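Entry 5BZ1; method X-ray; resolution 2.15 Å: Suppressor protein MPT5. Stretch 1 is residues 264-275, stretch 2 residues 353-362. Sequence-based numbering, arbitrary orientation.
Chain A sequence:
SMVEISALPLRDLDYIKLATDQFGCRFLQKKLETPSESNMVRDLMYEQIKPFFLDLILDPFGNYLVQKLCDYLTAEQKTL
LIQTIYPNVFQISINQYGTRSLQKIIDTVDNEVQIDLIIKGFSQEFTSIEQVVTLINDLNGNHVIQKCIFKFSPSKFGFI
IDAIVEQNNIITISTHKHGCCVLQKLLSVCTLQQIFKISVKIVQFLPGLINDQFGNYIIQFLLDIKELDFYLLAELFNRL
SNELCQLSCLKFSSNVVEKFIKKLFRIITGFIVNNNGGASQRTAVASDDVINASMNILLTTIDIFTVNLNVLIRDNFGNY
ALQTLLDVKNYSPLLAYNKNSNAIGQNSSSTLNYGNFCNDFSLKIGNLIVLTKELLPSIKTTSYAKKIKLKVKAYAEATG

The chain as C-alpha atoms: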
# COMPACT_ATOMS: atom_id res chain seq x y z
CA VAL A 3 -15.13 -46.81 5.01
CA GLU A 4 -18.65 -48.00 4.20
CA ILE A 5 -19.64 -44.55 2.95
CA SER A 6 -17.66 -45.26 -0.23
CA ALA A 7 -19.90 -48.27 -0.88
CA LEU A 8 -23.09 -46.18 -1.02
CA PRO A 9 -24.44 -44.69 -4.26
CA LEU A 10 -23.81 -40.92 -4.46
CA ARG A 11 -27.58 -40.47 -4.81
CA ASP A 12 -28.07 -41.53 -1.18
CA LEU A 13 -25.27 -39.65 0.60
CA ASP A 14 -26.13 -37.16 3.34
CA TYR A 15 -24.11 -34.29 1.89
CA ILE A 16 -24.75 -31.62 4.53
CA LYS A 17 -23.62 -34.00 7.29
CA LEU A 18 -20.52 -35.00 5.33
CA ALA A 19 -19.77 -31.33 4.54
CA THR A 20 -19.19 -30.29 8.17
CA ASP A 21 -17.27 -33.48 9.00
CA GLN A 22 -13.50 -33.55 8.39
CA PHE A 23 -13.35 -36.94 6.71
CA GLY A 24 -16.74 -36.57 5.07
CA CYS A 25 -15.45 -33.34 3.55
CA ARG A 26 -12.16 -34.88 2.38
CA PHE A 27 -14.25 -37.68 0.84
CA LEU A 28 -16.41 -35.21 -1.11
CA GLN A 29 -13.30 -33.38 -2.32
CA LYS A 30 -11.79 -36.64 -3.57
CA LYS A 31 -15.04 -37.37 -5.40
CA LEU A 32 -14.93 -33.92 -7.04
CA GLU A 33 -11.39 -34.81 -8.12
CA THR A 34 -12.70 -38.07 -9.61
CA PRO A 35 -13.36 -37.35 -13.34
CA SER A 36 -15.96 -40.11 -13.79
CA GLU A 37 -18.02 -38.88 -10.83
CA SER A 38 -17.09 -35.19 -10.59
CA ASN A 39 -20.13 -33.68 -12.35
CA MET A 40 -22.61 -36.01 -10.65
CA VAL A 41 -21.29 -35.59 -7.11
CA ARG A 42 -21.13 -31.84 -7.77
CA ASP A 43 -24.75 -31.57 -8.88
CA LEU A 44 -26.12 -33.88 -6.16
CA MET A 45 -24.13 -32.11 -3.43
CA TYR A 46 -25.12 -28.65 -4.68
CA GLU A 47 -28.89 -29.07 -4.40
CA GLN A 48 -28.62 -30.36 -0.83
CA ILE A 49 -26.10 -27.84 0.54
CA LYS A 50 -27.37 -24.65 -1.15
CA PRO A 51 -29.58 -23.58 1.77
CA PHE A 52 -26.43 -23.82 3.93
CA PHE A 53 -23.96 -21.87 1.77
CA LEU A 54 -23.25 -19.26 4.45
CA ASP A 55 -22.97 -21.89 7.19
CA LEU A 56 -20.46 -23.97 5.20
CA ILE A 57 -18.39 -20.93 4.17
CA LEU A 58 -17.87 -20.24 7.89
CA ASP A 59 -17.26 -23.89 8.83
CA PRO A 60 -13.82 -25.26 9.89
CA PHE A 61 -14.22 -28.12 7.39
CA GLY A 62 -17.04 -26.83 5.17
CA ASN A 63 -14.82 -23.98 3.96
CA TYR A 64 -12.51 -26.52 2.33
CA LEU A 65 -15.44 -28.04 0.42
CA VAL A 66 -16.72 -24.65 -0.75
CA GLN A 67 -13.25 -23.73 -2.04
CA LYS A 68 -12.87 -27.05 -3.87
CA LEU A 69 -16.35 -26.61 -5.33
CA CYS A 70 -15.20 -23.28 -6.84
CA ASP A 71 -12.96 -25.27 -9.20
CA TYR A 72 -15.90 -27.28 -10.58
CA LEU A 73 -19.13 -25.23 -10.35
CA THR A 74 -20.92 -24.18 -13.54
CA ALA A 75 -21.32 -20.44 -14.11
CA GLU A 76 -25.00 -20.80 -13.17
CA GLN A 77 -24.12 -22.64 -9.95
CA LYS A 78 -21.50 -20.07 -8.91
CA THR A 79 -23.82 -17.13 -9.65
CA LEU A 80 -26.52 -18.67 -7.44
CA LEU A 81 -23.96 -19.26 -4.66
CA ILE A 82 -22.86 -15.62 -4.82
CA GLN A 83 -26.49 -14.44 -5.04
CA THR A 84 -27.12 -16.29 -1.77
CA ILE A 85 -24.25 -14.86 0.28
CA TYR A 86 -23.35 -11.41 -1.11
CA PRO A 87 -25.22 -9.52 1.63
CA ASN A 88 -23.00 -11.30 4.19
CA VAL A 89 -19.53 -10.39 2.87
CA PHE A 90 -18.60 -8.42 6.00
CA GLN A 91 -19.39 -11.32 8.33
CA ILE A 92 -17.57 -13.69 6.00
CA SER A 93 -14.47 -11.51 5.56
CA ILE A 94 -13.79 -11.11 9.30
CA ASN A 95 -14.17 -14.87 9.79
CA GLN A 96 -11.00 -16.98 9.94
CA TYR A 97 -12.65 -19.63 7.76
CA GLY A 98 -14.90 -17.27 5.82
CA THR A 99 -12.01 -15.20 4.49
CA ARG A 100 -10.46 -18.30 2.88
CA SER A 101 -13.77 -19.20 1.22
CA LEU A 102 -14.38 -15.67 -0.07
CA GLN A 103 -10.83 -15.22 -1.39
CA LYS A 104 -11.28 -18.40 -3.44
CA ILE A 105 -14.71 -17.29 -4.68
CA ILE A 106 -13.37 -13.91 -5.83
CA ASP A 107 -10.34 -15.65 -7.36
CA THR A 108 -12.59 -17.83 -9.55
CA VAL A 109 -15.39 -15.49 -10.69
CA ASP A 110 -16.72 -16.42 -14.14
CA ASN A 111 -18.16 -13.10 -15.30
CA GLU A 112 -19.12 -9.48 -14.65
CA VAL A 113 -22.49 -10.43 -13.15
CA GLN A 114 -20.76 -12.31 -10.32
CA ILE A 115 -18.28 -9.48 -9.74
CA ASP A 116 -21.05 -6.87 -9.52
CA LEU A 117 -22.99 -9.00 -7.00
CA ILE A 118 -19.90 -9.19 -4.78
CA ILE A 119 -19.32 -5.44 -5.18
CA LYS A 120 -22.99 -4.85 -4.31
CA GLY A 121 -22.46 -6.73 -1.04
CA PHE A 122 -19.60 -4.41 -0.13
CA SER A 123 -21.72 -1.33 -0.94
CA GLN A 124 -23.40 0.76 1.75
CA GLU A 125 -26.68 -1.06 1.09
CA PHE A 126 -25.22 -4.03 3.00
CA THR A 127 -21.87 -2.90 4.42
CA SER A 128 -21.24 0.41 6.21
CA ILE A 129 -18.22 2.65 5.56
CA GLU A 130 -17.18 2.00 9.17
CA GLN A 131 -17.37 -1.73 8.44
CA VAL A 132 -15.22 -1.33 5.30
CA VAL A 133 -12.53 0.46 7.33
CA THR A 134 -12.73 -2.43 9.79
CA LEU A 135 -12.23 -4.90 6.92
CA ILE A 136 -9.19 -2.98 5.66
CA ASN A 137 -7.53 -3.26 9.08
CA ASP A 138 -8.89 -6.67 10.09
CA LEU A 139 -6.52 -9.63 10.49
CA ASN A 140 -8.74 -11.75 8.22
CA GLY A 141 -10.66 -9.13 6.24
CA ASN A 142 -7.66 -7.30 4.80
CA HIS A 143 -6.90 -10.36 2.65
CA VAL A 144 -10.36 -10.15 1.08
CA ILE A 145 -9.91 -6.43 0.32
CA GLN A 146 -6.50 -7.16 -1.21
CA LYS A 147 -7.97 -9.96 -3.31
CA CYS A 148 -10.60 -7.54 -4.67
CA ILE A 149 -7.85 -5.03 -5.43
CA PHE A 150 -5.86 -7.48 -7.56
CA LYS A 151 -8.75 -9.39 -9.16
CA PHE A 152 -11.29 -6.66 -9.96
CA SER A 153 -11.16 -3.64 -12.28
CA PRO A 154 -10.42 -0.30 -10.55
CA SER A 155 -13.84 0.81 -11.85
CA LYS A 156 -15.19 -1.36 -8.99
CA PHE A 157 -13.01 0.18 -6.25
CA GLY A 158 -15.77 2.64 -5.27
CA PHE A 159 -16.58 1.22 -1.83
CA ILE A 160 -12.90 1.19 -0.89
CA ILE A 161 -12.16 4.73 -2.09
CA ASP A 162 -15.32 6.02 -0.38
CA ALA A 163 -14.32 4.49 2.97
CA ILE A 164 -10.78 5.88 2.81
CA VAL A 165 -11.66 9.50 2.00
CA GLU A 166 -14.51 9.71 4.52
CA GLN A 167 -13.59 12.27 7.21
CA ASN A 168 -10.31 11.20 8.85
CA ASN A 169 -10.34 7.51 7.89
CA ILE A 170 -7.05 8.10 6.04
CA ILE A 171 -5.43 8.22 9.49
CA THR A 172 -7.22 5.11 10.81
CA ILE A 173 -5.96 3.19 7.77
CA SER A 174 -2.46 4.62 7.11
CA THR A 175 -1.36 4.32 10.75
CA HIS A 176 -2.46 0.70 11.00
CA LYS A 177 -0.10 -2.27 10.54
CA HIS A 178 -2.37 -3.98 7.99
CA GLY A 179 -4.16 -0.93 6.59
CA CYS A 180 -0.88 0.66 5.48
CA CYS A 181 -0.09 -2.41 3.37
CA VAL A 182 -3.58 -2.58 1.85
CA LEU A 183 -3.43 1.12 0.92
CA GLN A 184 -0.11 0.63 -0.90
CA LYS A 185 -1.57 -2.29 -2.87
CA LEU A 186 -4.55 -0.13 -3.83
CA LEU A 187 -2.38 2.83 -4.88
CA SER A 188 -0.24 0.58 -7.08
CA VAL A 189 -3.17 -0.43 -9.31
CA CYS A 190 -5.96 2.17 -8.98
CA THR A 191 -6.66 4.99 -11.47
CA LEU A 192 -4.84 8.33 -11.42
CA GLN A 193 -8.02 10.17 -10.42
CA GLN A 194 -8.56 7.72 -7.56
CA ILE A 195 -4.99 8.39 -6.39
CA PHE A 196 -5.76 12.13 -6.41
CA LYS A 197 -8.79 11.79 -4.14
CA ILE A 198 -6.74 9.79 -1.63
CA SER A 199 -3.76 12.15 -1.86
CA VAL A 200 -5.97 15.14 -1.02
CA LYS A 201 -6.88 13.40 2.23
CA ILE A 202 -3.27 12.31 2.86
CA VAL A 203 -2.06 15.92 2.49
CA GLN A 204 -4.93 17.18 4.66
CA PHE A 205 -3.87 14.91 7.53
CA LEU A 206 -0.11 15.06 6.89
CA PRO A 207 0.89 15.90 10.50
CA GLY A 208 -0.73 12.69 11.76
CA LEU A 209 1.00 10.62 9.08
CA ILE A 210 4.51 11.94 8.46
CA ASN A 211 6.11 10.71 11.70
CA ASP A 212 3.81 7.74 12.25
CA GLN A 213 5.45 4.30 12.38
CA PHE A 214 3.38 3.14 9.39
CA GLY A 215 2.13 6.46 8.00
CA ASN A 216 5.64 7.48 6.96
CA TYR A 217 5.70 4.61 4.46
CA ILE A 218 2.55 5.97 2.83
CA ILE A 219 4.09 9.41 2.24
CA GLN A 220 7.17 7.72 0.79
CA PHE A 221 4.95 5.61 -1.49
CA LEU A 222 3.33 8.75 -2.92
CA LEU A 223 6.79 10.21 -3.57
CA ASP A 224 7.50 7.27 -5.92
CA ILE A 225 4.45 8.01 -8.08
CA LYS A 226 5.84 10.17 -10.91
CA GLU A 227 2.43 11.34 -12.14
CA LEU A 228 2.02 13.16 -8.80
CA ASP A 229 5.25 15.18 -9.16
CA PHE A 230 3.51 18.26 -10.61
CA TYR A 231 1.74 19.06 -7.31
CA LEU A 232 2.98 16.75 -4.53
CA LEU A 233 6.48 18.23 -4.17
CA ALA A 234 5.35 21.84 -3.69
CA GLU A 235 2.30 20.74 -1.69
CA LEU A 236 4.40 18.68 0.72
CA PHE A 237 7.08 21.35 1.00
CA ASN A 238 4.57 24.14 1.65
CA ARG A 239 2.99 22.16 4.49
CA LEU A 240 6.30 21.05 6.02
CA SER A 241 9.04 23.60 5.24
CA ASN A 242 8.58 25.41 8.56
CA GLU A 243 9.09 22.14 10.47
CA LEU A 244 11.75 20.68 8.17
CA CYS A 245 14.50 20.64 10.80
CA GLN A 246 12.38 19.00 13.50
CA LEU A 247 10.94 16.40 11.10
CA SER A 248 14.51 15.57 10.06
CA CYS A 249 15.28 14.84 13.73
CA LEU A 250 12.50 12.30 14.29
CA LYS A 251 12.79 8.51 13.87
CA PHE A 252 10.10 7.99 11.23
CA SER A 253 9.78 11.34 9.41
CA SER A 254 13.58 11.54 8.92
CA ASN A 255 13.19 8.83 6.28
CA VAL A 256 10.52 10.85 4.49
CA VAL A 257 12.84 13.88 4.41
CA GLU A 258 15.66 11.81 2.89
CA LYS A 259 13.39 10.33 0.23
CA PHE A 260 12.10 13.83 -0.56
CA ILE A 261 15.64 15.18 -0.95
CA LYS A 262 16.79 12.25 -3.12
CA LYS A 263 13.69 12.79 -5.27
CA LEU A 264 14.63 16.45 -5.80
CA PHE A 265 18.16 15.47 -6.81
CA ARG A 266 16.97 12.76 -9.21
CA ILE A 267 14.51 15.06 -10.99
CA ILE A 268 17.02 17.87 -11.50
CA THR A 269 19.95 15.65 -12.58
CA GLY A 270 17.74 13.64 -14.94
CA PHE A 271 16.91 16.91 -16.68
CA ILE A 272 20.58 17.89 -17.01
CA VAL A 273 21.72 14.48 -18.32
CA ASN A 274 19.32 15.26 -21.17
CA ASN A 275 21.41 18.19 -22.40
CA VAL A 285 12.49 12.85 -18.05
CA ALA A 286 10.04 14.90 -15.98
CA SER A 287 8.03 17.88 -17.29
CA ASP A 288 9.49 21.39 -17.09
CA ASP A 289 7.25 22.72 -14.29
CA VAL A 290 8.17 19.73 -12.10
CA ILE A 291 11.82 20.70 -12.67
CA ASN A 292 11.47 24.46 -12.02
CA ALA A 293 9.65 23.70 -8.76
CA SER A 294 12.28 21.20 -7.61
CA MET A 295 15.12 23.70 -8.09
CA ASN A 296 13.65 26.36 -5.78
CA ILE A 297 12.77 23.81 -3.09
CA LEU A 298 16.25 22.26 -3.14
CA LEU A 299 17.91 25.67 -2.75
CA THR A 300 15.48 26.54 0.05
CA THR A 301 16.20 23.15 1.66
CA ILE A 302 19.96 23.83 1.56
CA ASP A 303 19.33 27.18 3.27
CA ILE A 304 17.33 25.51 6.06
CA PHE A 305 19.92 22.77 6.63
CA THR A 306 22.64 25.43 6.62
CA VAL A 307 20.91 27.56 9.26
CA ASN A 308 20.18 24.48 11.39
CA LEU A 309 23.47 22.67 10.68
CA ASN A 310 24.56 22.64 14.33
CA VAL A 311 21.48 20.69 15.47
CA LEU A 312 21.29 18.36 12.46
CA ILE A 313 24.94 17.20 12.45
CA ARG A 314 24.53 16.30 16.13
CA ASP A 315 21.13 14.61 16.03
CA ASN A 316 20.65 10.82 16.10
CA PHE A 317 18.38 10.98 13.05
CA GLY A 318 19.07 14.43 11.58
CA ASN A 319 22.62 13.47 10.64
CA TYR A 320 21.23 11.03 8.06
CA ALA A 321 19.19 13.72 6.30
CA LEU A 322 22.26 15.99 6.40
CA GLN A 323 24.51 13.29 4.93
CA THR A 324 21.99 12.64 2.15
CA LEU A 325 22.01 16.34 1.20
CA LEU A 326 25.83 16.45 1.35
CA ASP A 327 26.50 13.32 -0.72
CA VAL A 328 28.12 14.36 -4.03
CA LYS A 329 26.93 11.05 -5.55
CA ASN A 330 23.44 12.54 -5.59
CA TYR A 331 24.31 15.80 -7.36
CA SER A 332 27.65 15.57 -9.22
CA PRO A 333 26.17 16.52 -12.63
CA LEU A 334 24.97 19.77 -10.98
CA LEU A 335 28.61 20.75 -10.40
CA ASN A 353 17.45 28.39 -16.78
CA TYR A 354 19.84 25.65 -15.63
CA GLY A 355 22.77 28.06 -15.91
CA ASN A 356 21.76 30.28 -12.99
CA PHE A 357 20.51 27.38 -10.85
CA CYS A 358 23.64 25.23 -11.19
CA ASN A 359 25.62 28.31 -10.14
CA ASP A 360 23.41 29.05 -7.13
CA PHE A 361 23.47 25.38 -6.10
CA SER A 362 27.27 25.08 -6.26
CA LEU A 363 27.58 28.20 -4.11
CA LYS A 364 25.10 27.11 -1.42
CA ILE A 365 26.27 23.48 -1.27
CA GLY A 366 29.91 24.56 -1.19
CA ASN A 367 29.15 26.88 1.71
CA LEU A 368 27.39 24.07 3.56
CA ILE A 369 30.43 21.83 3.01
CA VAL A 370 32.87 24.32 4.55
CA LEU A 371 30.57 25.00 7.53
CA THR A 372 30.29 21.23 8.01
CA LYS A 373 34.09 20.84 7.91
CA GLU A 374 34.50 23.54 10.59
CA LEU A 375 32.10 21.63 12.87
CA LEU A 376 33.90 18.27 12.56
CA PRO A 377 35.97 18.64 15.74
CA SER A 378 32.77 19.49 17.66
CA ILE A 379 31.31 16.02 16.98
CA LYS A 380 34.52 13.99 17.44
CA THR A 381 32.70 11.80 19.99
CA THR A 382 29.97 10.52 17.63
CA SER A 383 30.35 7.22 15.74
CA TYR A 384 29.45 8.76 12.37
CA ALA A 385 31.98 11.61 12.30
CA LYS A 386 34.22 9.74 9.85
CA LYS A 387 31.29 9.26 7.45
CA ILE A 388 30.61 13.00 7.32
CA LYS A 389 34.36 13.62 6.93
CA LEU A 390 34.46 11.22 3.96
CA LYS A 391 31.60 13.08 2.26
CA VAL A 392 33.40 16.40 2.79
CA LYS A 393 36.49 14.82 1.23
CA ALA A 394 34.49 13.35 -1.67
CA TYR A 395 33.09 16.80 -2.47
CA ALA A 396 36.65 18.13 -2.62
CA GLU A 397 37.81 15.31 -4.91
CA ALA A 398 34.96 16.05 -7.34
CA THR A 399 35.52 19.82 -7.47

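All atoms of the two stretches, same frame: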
# COMPACT_ATOMS: atom_id res chain seq x y z
N LEU A 264 14.27 15.15 -5.24
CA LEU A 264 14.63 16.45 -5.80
C LEU A 264 15.89 16.34 -6.66
O LEU A 264 15.93 16.84 -7.78
CB LEU A 264 14.84 17.48 -4.69
CG LEU A 264 13.61 17.96 -3.91
CD1 LEU A 264 14.02 18.89 -2.79
CD2 LEU A 264 12.63 18.66 -4.84
N PHE A 265 16.90 15.69 -6.11
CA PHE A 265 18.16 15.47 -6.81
C PHE A 265 17.95 14.71 -8.11
O PHE A 265 18.47 15.09 -9.16
CB PHE A 265 19.13 14.70 -5.91
CG PHE A 265 19.87 15.56 -4.92
CD1 PHE A 265 20.33 16.82 -5.27
CD2 PHE A 265 20.10 15.09 -3.63
CE1 PHE A 265 21.02 17.60 -4.35
CE2 PHE A 265 20.78 15.87 -2.71
CZ PHE A 265 21.24 17.13 -3.07
N ARG A 266 17.18 13.63 -8.05
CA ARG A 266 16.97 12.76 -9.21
C ARG A 266 16.24 13.47 -10.35
O ARG A 266 16.57 13.28 -11.52
CB ARG A 266 16.22 11.49 -8.81
CG ARG A 266 16.20 10.44 -9.90
CD ARG A 266 15.70 9.10 -9.39
NE ARG A 266 16.10 8.00 -10.27
CZ ARG A 266 15.78 6.73 -10.07
NH1 ARG A 266 15.04 6.39 -9.03
NH2 ARG A 266 16.19 5.80 -10.92
N ILE A 267 15.26 14.29 -10.00
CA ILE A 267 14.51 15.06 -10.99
C ILE A 267 15.41 16.05 -11.72
O ILE A 267 15.41 16.12 -12.95
CB ILE A 267 13.32 15.81 -10.35
CG1 ILE A 267 12.17 14.84 -10.07
CG2 ILE A 267 12.83 16.92 -11.26
CD1 ILE A 267 11.01 15.46 -9.31
N ILE A 268 16.18 16.81 -10.95
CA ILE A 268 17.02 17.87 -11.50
C ILE A 268 18.18 17.31 -12.35
O ILE A 268 18.44 17.81 -13.44
CB ILE A 268 17.54 18.80 -10.38
CG1 ILE A 268 16.37 19.46 -9.65
CG2 ILE A 268 18.46 19.88 -10.94
CD1 ILE A 268 16.77 20.32 -8.46
N THR A 269 18.85 16.27 -11.85
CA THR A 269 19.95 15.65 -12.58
C THR A 269 19.48 14.95 -13.86
O THR A 269 20.18 14.97 -14.88
CB THR A 269 20.74 14.64 -11.72
OG1 THR A 269 19.87 13.59 -11.28
CG2 THR A 269 21.35 15.33 -10.51
N GLY A 270 18.31 14.31 -13.79
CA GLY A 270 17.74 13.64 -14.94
C GLY A 270 17.48 14.61 -16.08
O GLY A 270 17.63 14.27 -17.25
N PHE A 271 17.10 15.83 -15.72
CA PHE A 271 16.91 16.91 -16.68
C PHE A 271 18.22 17.31 -17.35
O PHE A 271 18.27 17.53 -18.56
CB PHE A 271 16.28 18.12 -15.97
CG PHE A 271 16.47 19.43 -16.70
CD1 PHE A 271 15.84 19.66 -17.92
CD2 PHE A 271 17.25 20.43 -16.15
CE1 PHE A 271 16.01 20.87 -18.58
CE2 PHE A 271 17.42 21.64 -16.80
CZ PHE A 271 16.80 21.86 -18.01
N ILE A 272 19.28 17.40 -16.55
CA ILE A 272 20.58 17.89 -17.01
C ILE A 272 21.34 16.86 -17.85
O ILE A 272 22.01 17.22 -18.83
CB ILE A 272 21.42 18.40 -15.82
CG1 ILE A 272 20.80 19.69 -15.27
CG2 ILE A 272 22.87 18.63 -16.21
CD1 ILE A 272 21.51 20.26 -14.08
N VAL A 273 21.23 15.58 -17.49
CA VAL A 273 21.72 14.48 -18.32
C VAL A 273 21.20 14.63 -19.75
O VAL A 273 21.93 14.41 -20.72
CB VAL A 273 21.32 13.11 -17.73
CG1 VAL A 273 21.07 12.08 -18.83
CG2 VAL A 273 22.37 12.61 -16.75
N ASN A 274 19.93 15.02 -19.87
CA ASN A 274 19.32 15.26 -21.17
C ASN A 274 19.62 16.65 -21.72
O ASN A 274 18.72 17.41 -22.06
CB ASN A 274 17.81 15.00 -21.11
CG ASN A 274 17.47 13.52 -21.12
OD1 ASN A 274 17.87 12.77 -20.22
ND2 ASN A 274 16.72 13.09 -22.13
N ASN A 275 20.91 16.96 -21.78
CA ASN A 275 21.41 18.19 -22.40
C ASN A 275 22.82 17.96 -22.93
O ASN A 275 23.44 16.93 -22.65
CB ASN A 275 21.41 19.35 -21.40
CG ASN A 275 20.11 20.12 -21.39
OD1 ASN A 275 19.19 19.79 -20.65
ND2 ASN A 275 20.03 21.15 -22.22
N ASN A 353 16.11 27.83 -16.72
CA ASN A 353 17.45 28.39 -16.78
C ASN A 353 18.43 27.64 -15.88
O ASN A 353 18.73 28.07 -14.76
CB ASN A 353 17.41 29.88 -16.43
CG ASN A 353 18.77 30.55 -16.54
OD1 ASN A 353 19.65 30.08 -17.27
ND2 ASN A 353 18.95 31.64 -15.82
N TYR A 354 18.93 26.51 -16.38
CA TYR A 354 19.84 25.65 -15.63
C TYR A 354 21.17 26.33 -15.31
O TYR A 354 21.85 25.96 -14.35
CB TYR A 354 20.09 24.34 -16.40
CG TYR A 354 20.38 24.54 -17.87
CD1 TYR A 354 21.67 24.72 -18.33
CD2 TYR A 354 19.35 24.54 -18.80
CE1 TYR A 354 21.94 24.90 -19.68
CE2 TYR A 354 19.60 24.72 -20.15
CZ TYR A 354 20.89 24.90 -20.58
OH TYR A 354 21.14 25.07 -21.92
N GLY A 355 21.54 27.32 -16.12
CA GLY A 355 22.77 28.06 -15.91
C GLY A 355 22.83 28.75 -14.56
O GLY A 355 23.77 28.55 -13.79
N ASN A 356 21.82 29.57 -14.26
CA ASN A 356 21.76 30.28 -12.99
C ASN A 356 21.59 29.35 -11.79
O ASN A 356 22.22 29.54 -10.75
CB ASN A 356 20.66 31.34 -13.01
CG ASN A 356 20.72 32.28 -11.81
OD1 ASN A 356 21.78 32.46 -11.21
ND2 ASN A 356 19.58 32.87 -11.47
N PHE A 357 20.74 28.33 -11.93
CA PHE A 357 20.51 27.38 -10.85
C PHE A 357 21.79 26.64 -10.45
O PHE A 357 22.16 26.64 -9.28
CB PHE A 357 19.45 26.34 -11.21
CG PHE A 357 19.43 25.17 -10.27
CD1 PHE A 357 18.90 25.31 -8.99
CD2 PHE A 357 19.96 23.95 -10.64
CE1 PHE A 357 18.89 24.24 -8.11
CE2 PHE A 357 19.96 22.87 -9.77
CZ PHE A 357 19.42 23.02 -8.49
N CYS A 358 22.43 26.00 -11.43
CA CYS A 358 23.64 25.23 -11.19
C CYS A 358 24.72 26.07 -10.50
O CYS A 358 25.52 25.55 -9.73
CB CYS A 358 24.19 24.64 -12.49
SG CYS A 358 23.27 23.22 -13.11
N ASN A 359 24.71 27.37 -10.79
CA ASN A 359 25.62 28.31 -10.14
C ASN A 359 25.21 28.61 -8.70
O ASN A 359 26.06 28.65 -7.80
CB ASN A 359 25.68 29.62 -10.94
CG ASN A 359 26.68 30.60 -10.37
OD1 ASN A 359 27.88 30.49 -10.61
ND2 ASN A 359 26.19 31.58 -9.62
N ASP A 360 23.92 28.81 -8.48
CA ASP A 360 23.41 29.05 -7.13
C ASP A 360 23.56 27.81 -6.25
O ASP A 360 23.88 27.91 -5.06
CB ASP A 360 21.94 29.48 -7.17
CG ASP A 360 21.74 30.83 -7.83
OD1 ASP A 360 22.48 31.78 -7.49
OD2 ASP A 360 20.84 30.95 -8.69
N PHE A 361 23.34 26.63 -6.83
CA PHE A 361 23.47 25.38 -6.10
C PHE A 361 24.91 25.15 -5.64
O PHE A 361 25.15 24.85 -4.47
CB PHE A 361 23.01 24.20 -6.95
CG PHE A 361 23.26 22.86 -6.31
CD1 PHE A 361 22.37 22.35 -5.38
CD2 PHE A 361 24.39 22.12 -6.63
CE1 PHE A 361 22.59 21.12 -4.78
CE2 PHE A 361 24.62 20.89 -6.03
CZ PHE A 361 23.72 20.39 -5.10
N SER A 362 25.86 25.29 -6.56
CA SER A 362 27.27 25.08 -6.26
C SER A 362 27.75 25.99 -5.14
O SER A 362 28.55 25.59 -4.30
CB SER A 362 28.13 25.30 -7.50
OG SER A 362 27.89 24.29 -8.47

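Two helical segments meet here almost entirely through apolar side chains. Their axes come no closer than 12.5 Å and their directions differ by 132°, so the backbones stand well apart and long side chains must fill the gap. No hydrogen bond crosses between the stretches, and the contact buries 333 Å² in all, counting both sides.

Tyr 354 contributes the largest share, 69 Å². It lies near the beginning of the second stretch, near Ile 272, where the chains approach most closely: the CA atoms of Tyr 354 and Ile 272 are 7.9 Å apart. Its CA-to-CB bond points toward the other stretch, and a p rotamer sets the ring beside Phe 271, whose CZ lies 3.8 Å from Tyr 354 CD2. The rings meet obliquely. Tyrosine suits this exposed position because its ring covers an apolar neighbour, and the hydroxyl at its tip is tolerated because the residue is exposed; Asn 275 lies near the tyrosine. The residue is poorly ordered, so the details of this contact deserve some caution.

Phe 357, one helical turn further on, covers the next largest area, 44 Å². It too points toward the first helix, and its t rotamer (chi1 166°) extends the ring to Ile 268, where Phe 357 CE2 and Ile 268 CG2 are 3.5 Å apart. Both residues are buried. The long phenylalanine side chain gives the reach needed across widely spaced axes, and the branched isoleucine, directed toward it, offers a methyl group against which the ring packs.

Ile 268 itself loses 39 Å² and Ile 272, one turn later, 38 Å². The CA-to-CB bond of Ile 272 points sideways, but its m,t conformation brings the end of the side chain nearer, placing Ile 272 CD1 3.6 Å from Cys 358 SG. A long aliphatic chain thus meets the short side chain of cysteine, with its polarizable sulfur, and neither has to give up a strong hydrogen bond to make the contact.

Where the backbones have diverged, two phenylalanine rings close the distance. The CA atoms of Phe 265 and Phe 361 are 11.3 Å apart, yet Phe 265 CE1 and Phe 361 CE1 come within 3.9 Å. Phe 361 meets the edge of the Phe 265 ring, near its plane. Both phenylalanines are buried, a fitting place for bulky hydrocarbon side chains without polar groups to satisfy.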